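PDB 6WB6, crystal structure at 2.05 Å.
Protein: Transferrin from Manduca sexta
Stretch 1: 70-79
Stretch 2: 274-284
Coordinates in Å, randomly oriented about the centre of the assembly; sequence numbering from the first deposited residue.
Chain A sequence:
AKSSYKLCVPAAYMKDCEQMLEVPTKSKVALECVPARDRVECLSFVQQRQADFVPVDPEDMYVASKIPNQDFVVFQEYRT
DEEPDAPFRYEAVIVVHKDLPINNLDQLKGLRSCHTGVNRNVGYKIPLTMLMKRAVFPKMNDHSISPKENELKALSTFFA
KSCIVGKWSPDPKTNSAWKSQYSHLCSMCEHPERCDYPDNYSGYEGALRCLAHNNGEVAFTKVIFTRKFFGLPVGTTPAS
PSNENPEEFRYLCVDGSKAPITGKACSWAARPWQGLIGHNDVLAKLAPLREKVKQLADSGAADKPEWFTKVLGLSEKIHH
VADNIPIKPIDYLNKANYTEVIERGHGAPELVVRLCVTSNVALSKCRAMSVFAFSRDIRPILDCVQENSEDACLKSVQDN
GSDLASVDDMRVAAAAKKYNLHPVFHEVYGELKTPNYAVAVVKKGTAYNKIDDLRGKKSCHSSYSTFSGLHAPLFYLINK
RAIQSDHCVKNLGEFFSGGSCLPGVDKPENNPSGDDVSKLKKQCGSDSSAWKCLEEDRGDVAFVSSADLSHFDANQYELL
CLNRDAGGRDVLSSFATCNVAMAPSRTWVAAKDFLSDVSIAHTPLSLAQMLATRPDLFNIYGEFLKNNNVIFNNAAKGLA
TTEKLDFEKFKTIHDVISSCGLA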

ATOM      1  N   GLN A  70     -12.236  -6.470 -24.738  1.00 26.75           N
ATOM      2  CA  GLN A  70     -11.772  -7.723 -24.152  1.00 25.43           C
ATOM      3  C   GLN A  70     -12.710  -8.870 -24.524  1.00 24.26           C
ATOM      4  O   GLN A  70     -13.898  -8.679 -24.768  1.00 23.31           O
ATOM      5  CB  GLN A  70     -11.619  -7.597 -22.627  1.00 29.78           C
ATOM      6  CG  GLN A  70     -12.860  -7.170 -21.877  1.00 23.14           C
ATOM      7  CD  GLN A  70     -13.861  -8.299 -21.691  1.00 27.68           C
ATOM      8  OE1 GLN A  70     -13.513  -9.490 -21.706  1.00 23.73           O
ATOM      9  NE2 GLN A  70     -15.122  -7.927 -21.535  1.00 25.26           N
ATOM     10  N   ASP A  71     -12.138 -10.073 -24.632  1.00 26.50           N
ATOM     11  CA  ASP A  71     -12.903 -11.291 -24.848  1.00 25.91           C
ATOM     12  C   ASP A  71     -12.433 -12.380 -23.876  1.00 29.75           C
ATOM     13  O   ASP A  71     -12.366 -13.570 -24.208  1.00 27.00           O
ATOM     14  CB  ASP A  71     -12.844 -11.730 -26.323  1.00 24.26           C
ATOM     15  CG  ASP A  71     -11.449 -12.147 -26.795  1.00 24.27           C
ATOM     16  OD1 ASP A  71     -10.461 -12.000 -26.059  1.00 27.35           O
ATOM     17  OD2 ASP A  71     -11.354 -12.625 -27.951  1.00 29.27           O
ATOM     18  N   PHE A  72     -12.131 -11.967 -22.641  1.00 29.67           N
ATOM     19  CA  PHE A  72     -11.743 -12.887 -21.580  1.00 25.97           C
ATOM     20  C   PHE A  72     -12.838 -13.897 -21.303  1.00 30.11           C
ATOM     21  O   PHE A  72     -14.015 -13.682 -21.606  1.00 27.79           O
ATOM     22  CB  PHE A  72     -11.449 -12.141 -20.284  1.00 23.85           C
ATOM     23  CG  PHE A  72     -10.240 -11.290 -20.341  1.00 23.78           C
ATOM     24  CD1 PHE A  72      -8.990 -11.861 -20.342  1.00 21.59           C
ATOM     25  CD2 PHE A  72     -10.342  -9.926 -20.349  1.00 20.81           C
ATOM     26  CE1 PHE A  72      -7.865 -11.095 -20.368  1.00 20.05           C
ATOM     27  CE2 PHE A  72      -9.214  -9.147 -20.395  1.00 22.57           C
ATOM     28  CZ  PHE A  72      -7.965  -9.740 -20.400  1.00 22.68           C
ATOM     29  N   VAL A  73     -12.441 -15.005 -20.686  1.00 22.59           N
ATOM     30  CA  VAL A  73     -13.387 -16.009 -20.218  1.00 22.85           C
ATOM     31  C   VAL A  73     -12.837 -16.584 -18.927  1.00 24.43           C
ATOM     32  O   VAL A  73     -11.682 -17.013 -18.879  1.00 23.24           O
ATOM     33  CB  VAL A  73     -13.606 -17.128 -21.256  1.00 34.22           C
ATOM     34  CG1 VAL A  73     -12.281 -17.834 -21.580  1.00 30.33           C
ATOM     35  CG2 VAL A  73     -14.616 -18.128 -20.741  1.00 35.05           C
ATOM     36  N   VAL A  74     -13.636 -16.548 -17.870  1.00 23.40           N
ATOM     37  CA  VAL A  74     -13.300 -17.277 -16.652  1.00 26.34           C
ATOM     38  C   VAL A  74     -13.687 -18.730 -16.877  1.00 21.52           C
ATOM     39  O   VAL A  74     -14.867 -19.067 -16.862  1.00 24.91           O
ATOM     40  CB  VAL A  74     -14.003 -16.696 -15.424  1.00 29.99           C
ATOM     41  CG1 VAL A  74     -13.744 -17.587 -14.207  1.00 21.41           C
ATOM     42  CG2 VAL A  74     -13.498 -15.259 -15.181  1.00 20.63           C
ATOM     43  N   PHE A  75     -12.685 -19.595 -17.081  1.00 24.60           N
ATOM     44  CA  PHE A  75     -12.927 -20.996 -17.402  1.00 27.54           C
ATOM     45  C   PHE A  75     -12.568 -21.933 -16.261  1.00 22.91           C
ATOM     46  O   PHE A  75     -12.688 -23.147 -16.419  1.00 28.21           O
ATOM     47  CB  PHE A  75     -12.147 -21.399 -18.668  1.00 29.32           C
ATOM     48  CG  PHE A  75     -10.657 -21.354 -18.496  1.00 23.73           C
ATOM     49  CD1 PHE A  75      -9.966 -22.456 -18.039  1.00 25.34           C
ATOM     50  CD2 PHE A  75      -9.947 -20.195 -18.786  1.00 24.53           C
ATOM     51  CE1 PHE A  75      -8.610 -22.418 -17.880  1.00 19.15           C
ATOM     52  CE2 PHE A  75      -8.579 -20.148 -18.614  1.00 23.32           C
ATOM     53  CZ  PHE A  75      -7.913 -21.270 -18.165  1.00 31.88           C
ATOM     54  N   GLN A  76     -12.113 -21.409 -15.129  1.00 21.27           N
ATOM     55  CA  GLN A  76     -11.692 -22.253 -14.019  1.00 31.10           C
ATOM     56  C   GLN A  76     -11.928 -21.550 -12.693  1.00 27.92           C
ATOM     57  O   GLN A  76     -11.541 -20.385 -12.530  1.00 25.74           O
ATOM     58  CB  GLN A  76     -10.211 -22.616 -14.149  1.00 32.12           C
ATOM     59  CG  GLN A  76      -9.818 -23.830 -13.350  1.00 36.39           C
ATOM     60  CD  GLN A  76      -9.905 -25.059 -14.185  1.00 39.80           C
ATOM     61  OE1 GLN A  76      -8.891 -25.690 -14.485  1.00 43.13           O
ATOM     62  NE2 GLN A  76     -11.116 -25.399 -14.606  1.00 43.85           N
ATOM     63  N   GLU A  77     -12.536 -22.265 -11.749  1.00 22.95           N
ATOM     64  CA  GLU A  77     -12.729 -21.774 -10.388  1.00 26.76           C
ATOM     65  C   GLU A  77     -11.859 -22.568  -9.426  1.00 18.50           C
ATOM     66  O   GLU A  77     -11.791 -23.801  -9.500  1.00 26.48           O
ATOM     67  CB  GLU A  77     -14.193 -21.883  -9.947  1.00 23.32           C
ATOM     68  CG  GLU A  77     -15.106 -20.862 -10.566  1.00 27.58           C
ATOM     69  CD  GLU A  77     -16.554 -21.111 -10.222  1.00 31.21           C
ATOM     70  OE1 GLU A  77     -17.410 -20.890 -11.089  1.00 25.79           O
ATOM     71  OE2 GLU A  77     -16.836 -21.553  -9.090  1.00 27.94           O
ATOM     72  N   TYR A  78     -11.191 -21.854  -8.538  1.00 15.46           N
ATOM     73  CA  TYR A  78     -10.506 -22.444  -7.395  1.00 23.52           C
ATOM     74  C   TYR A  78     -11.439 -22.439  -6.186  1.00 24.61           C
ATOM     75  O   TYR A  78     -11.882 -21.374  -5.736  1.00 20.23           O
ATOM     76  CB  TYR A  78      -9.237 -21.657  -7.076  1.00 27.57           C
ATOM     77  CG  TYR A  78      -8.139 -21.732  -8.117  1.00 23.74           C
ATOM     78  CD1 TYR A  78      -8.164 -22.698  -9.122  1.00 27.60           C
ATOM     79  CD2 TYR A  78      -7.077 -20.835  -8.092  1.00 19.56           C
ATOM     80  CE1 TYR A  78      -7.156 -22.772 -10.066  1.00 26.90           C
ATOM     81  CE2 TYR A  78      -6.056 -20.904  -9.029  1.00 21.35           C
ATOM     82  CZ  TYR A  78      -6.106 -21.867 -10.016  1.00 24.53           C
ATOM     83  OH  TYR A  78      -5.101 -21.951 -10.958  1.00 31.63           O
ATOM     84  N   ARG A  79     -11.733 -23.622  -5.659  1.00 22.79           N
ATOM     85  CA  ARG A  79     -12.677 -23.777  -4.568  1.00 21.65           C
ATOM     86  C   ARG A  79     -11.980 -24.469  -3.398  1.00 18.81           C
ATOM     87  O   ARG A  79     -10.790 -24.761  -3.450  1.00 16.84           O
ATOM     88  CB  ARG A  79     -13.902 -24.557  -5.049  1.00 17.84           C
ATOM     89  CG  ARG A  79     -14.545 -23.930  -6.272  1.00 29.62           C
ATOM     90  CD  ARG A  79     -15.781 -24.686  -6.683  1.00 26.01           C
ATOM     91  NE  ARG A  79     -16.597 -23.943  -7.634  1.00 22.84           N
ATOM     92  CZ  ARG A  79     -17.700 -24.437  -8.183  1.00 19.48           C
ATOM     93  NH1 ARG A  79     -18.110 -25.661  -7.883  1.00 27.82           N
ATOM     94  NH2 ARG A  79     -18.398 -23.719  -9.017  1.00 19.90           N
ATOM     95  N   GLN A 274     -11.812 -17.286  -6.568  1.00 17.80           N
ATOM     96  CA  GLN A 274     -10.752 -17.004  -7.508  1.00 19.18           C
ATOM     97  C   GLN A 274     -10.693 -18.114  -8.546  1.00 21.15           C
ATOM     98  O   GLN A 274     -11.336 -19.167  -8.412  1.00 21.00           O
ATOM     99  CB  GLN A 274      -9.400 -16.925  -6.818  1.00 24.03           C
ATOM    100  CG  GLN A 274      -9.364 -16.182  -5.532  1.00 30.16           C
ATOM    101  CD  GLN A 274      -8.377 -16.818  -4.608  1.00 30.37           C
ATOM    102  OE1 GLN A 274      -8.473 -18.003  -4.324  1.00 24.30           O
ATOM    103  NE2 GLN A 274      -7.392 -16.048  -4.171  1.00 34.91           N
ATOM    104  N   GLY A 275      -9.884 -17.890  -9.578  1.00 22.20           N
ATOM    105  CA  GLY A 275      -9.675 -18.922 -10.577  1.00 26.49           C
ATOM    106  C   GLY A 275      -8.732 -18.501 -11.684  1.00 19.20           C
ATOM    107  O   GLY A 275      -7.784 -17.749 -11.448  1.00 21.11           O
ATOM    108  N   LEU A 276      -8.973 -18.995 -12.892  1.00 23.44           N
ATOM    109  CA  LEU A 276      -8.129 -18.708 -14.045  1.00 22.68           C
ATOM    110  C   LEU A 276      -8.963 -18.002 -15.098  1.00 22.76           C
ATOM    111  O   LEU A 276     -10.123 -18.360 -15.327  1.00 19.81           O
ATOM    112  CB  LEU A 276      -7.532 -19.974 -14.663  1.00 26.79           C
ATOM    113  CG  LEU A 276      -6.793 -20.931 -13.738  1.00 26.11           C
ATOM    114  CD1 LEU A 276      -6.589 -22.277 -14.456  1.00 19.42           C
ATOM    115  CD2 LEU A 276      -5.477 -20.281 -13.320  1.00 16.15           C
ATOM    116  N   ILE A 277      -8.359 -17.010 -15.727  1.00 20.48           N
ATOM    117  CA  ILE A 277      -8.970 -16.263 -16.812  1.00 25.08           C
ATOM    118  C   ILE A 277      -8.107 -16.480 -18.053  1.00 19.40           C
ATOM    119  O   ILE A 277      -6.882 -16.593 -17.954  1.00 20.31           O
ATOM    120  CB  ILE A 277      -9.089 -14.770 -16.421  1.00 26.05           C
ATOM    121  CG1 ILE A 277     -10.233 -14.070 -17.177  1.00 26.65           C
ATOM    122  CG2 ILE A 277      -7.758 -14.077 -16.618  1.00 24.65           C
ATOM    123  CD1 ILE A 277     -10.366 -12.555 -16.871  1.00 28.93           C
ATOM    124  N   GLY A 278      -8.743 -16.577 -19.214  1.00 24.38           N
ATOM    125  CA  GLY A 278      -8.006 -16.663 -20.459  1.00 22.57           C
ATOM    126  C   GLY A 278      -8.763 -16.001 -21.589  1.00 28.64           C
ATOM    127  O   GLY A 278      -9.934 -15.633 -21.456  1.00 25.80           O
ATOM    128  N   HIS A 279      -8.074 -15.833 -22.716  1.00 23.35           N
ATOM    129  CA  HIS A 279      -8.752 -15.267 -23.861  1.00 19.04           C
ATOM    130  C   HIS A 279      -9.702 -16.289 -24.461  1.00 22.67           C
ATOM    131  O   HIS A 279      -9.626 -17.490 -24.197  1.00 29.28           O
ATOM    132  CB  HIS A 279      -7.765 -14.778 -24.907  1.00 27.33           C
ATOM    133  CG  HIS A 279      -6.807 -15.822 -25.378  1.00 19.51           C
ATOM    134  ND1 HIS A 279      -7.170 -16.834 -26.235  1.00 19.69           N
ATOM    135  CD2 HIS A 279      -5.493 -15.998 -25.119  1.00 17.48           C
ATOM    136  CE1 HIS A 279      -6.119 -17.601 -26.473  1.00 25.09           C
ATOM    137  NE2 HIS A 279      -5.088 -17.115 -25.809  1.00 23.40           N
ATOM    138  N   ASN A 280     -10.625 -15.785 -25.269  1.00 22.34           N
ATOM    139  CA  ASN A 280     -11.724 -16.608 -25.749  1.00 28.24           C
ATOM    140  C   ASN A 280     -11.225 -17.760 -26.615  1.00 33.15           C
ATOM    141  O   ASN A 280     -11.875 -18.810 -26.679  1.00 28.00           O
ATOM    142  CB  ASN A 280     -12.712 -15.726 -26.512  1.00 25.56           C
ATOM    143  CG  ASN A 280     -13.964 -16.447 -26.889  1.00 31.35           C
ATOM    144  OD1 ASN A 280     -14.718 -16.896 -26.024  1.00 43.89           O
ATOM    145  ND2 ASN A 280     -14.220 -16.548 -28.191  1.00 36.01           N
ATOM    146  N   ASP A 281     -10.069 -17.602 -27.267  1.00 28.35           N
ATOM    147  CA  ASP A 281      -9.550 -18.703 -28.078  1.00 26.07           C
ATOM    148  C   ASP A 281      -9.049 -19.873 -27.237  1.00 31.84           C
ATOM    149  O   ASP A 281      -8.588 -20.865 -27.808  1.00 35.05           O
ATOM    150  CB  ASP A 281      -8.404 -18.244 -28.970  1.00 21.66           C
ATOM    151  CG  ASP A 281      -8.727 -16.994 -29.782  1.00 34.13           C
ATOM    152  OD1 ASP A 281      -9.896 -16.781 -30.154  1.00 38.38           O
ATOM    153  OD2 ASP A 281      -7.778 -16.221 -30.054  1.00 33.60           O
ATOM    154  N   VAL A 282      -9.070 -19.767 -25.906  1.00 30.76           N
ATOM    155  CA  VAL A 282      -8.742 -20.920 -25.072  1.00 32.63           C
ATOM    156  C   VAL A 282      -9.884 -21.919 -25.087  1.00 37.08           C
ATOM    157  O   VAL A 282      -9.671 -23.117 -24.881  1.00 39.29           O
ATOM    158  CB  VAL A 282      -8.413 -20.490 -23.631  1.00 31.02           C
ATOM    159  CG1 VAL A 282      -8.377 -21.681 -22.713  1.00 46.03           C
ATOM    160  CG2 VAL A 282      -7.071 -19.777 -23.580  1.00 36.92           C
ATOM    161  N   LEU A 283     -11.112 -21.451 -25.287  1.00 42.55           N
ATOM    162  CA  LEU A 283     -12.223 -22.374 -25.424  1.00 44.39           C
ATOM    163  C   LEU A 283     -11.956 -23.310 -26.598  1.00 42.43           C
ATOM    164  O   LEU A 283     -11.116 -23.043 -27.460  1.00 56.43           O
ATOM    165  CB  LEU A 283     -13.531 -21.610 -25.621  1.00 40.43           C
ATOM    166  CG  LEU A 283     -14.248 -21.210 -24.331  1.00 41.63           C
ATOM    167  CD1 LEU A 283     -13.290 -20.569 -23.364  1.00 40.23           C
ATOM    168  CD2 LEU A 283     -15.393 -20.281 -24.648  1.00 49.35           C
ATOM    169  N   ALA A 284     -12.659 -24.430 -26.606  1.00 43.11           N
ATOM    170  CA  ALA A 284     -12.417 -25.490 -27.578  1.00 56.90           C
ATOM    171  C   ALA A 284     -11.123 -26.218 -27.232  1.00 56.56           C
ATOM    172  O   ALA A 284     -11.098 -27.453 -27.185  1.00 52.48           O
ATOM    173  CB  ALA A 284     -12.376 -24.938 -29.007  1.00 49.38           C
TER

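Two segments of one chain, at least 196 residues apart in sequence where they touch, pair as antiparallel strands. Their N-to-C directions differ by 144°, and the strand axes approach to 4.5 Å. The backbone carries the pairing. Val73 and Gly278 bond in both directions: Val73 N to Gly278 O at 2.7 Å, and Gly278 N to Val73 O at 3.0 Å. Leu276 N donates to Gln76 O at 2.9 Å, and Tyr78 N donates to Gln274 O at 2.7 Å. Between Val74 and Gln76 the register shifts by one, a beta bulge. Phe75 is the extra residue, with psi near 1°, and its N makes a weak bond to Leu276 O at 3.3 Å. CA-H...O contacts supplement these bonds; the shortest joins Gly275 CA to Gln76 O at 3.1 Å.

Phe75 CB points sideways, but its ring (chi1 65°, p) comes back over the partner strand. Leu276 O lies over one face and Val282 CG1 over the opposite face, while Gly278 N sits at the edge. Gly278 suits this place because an ideal CB there would lie only 3.1 Å from Phe75 CE2. Gly275 is more constrained still: a CB would fall 1.8 Å from Gln76 O, a clash. Its bare CA instead packs over the Tyr78 ring, 4.1 Å from the centroid.

Leu276 loses the most surface to the contact. Its CB meets Phe75 CZ at 3.8 Å, and its CD2 meets Tyr78 CZ at 3.7 Å. The Tyr78 hydroxyl is satisfied elsewhere in the structure. Val74 and Ile277 share a sheet face, with Val74 CG2 and Ile277 CG1 4.0 Å apart. Ile277 extends its CD1 to 3.6 Å from Phe72 CB. Leu276, Val74 and Ile277 are buried, and their branched apolar side chains suit these places because they have no polar group needing a partner. Val73 CG1 reaches Leu283 CD1 at 3.4 Å, just beyond the 3-10 segment. Altogether 887 Å² is buried, both sides summed.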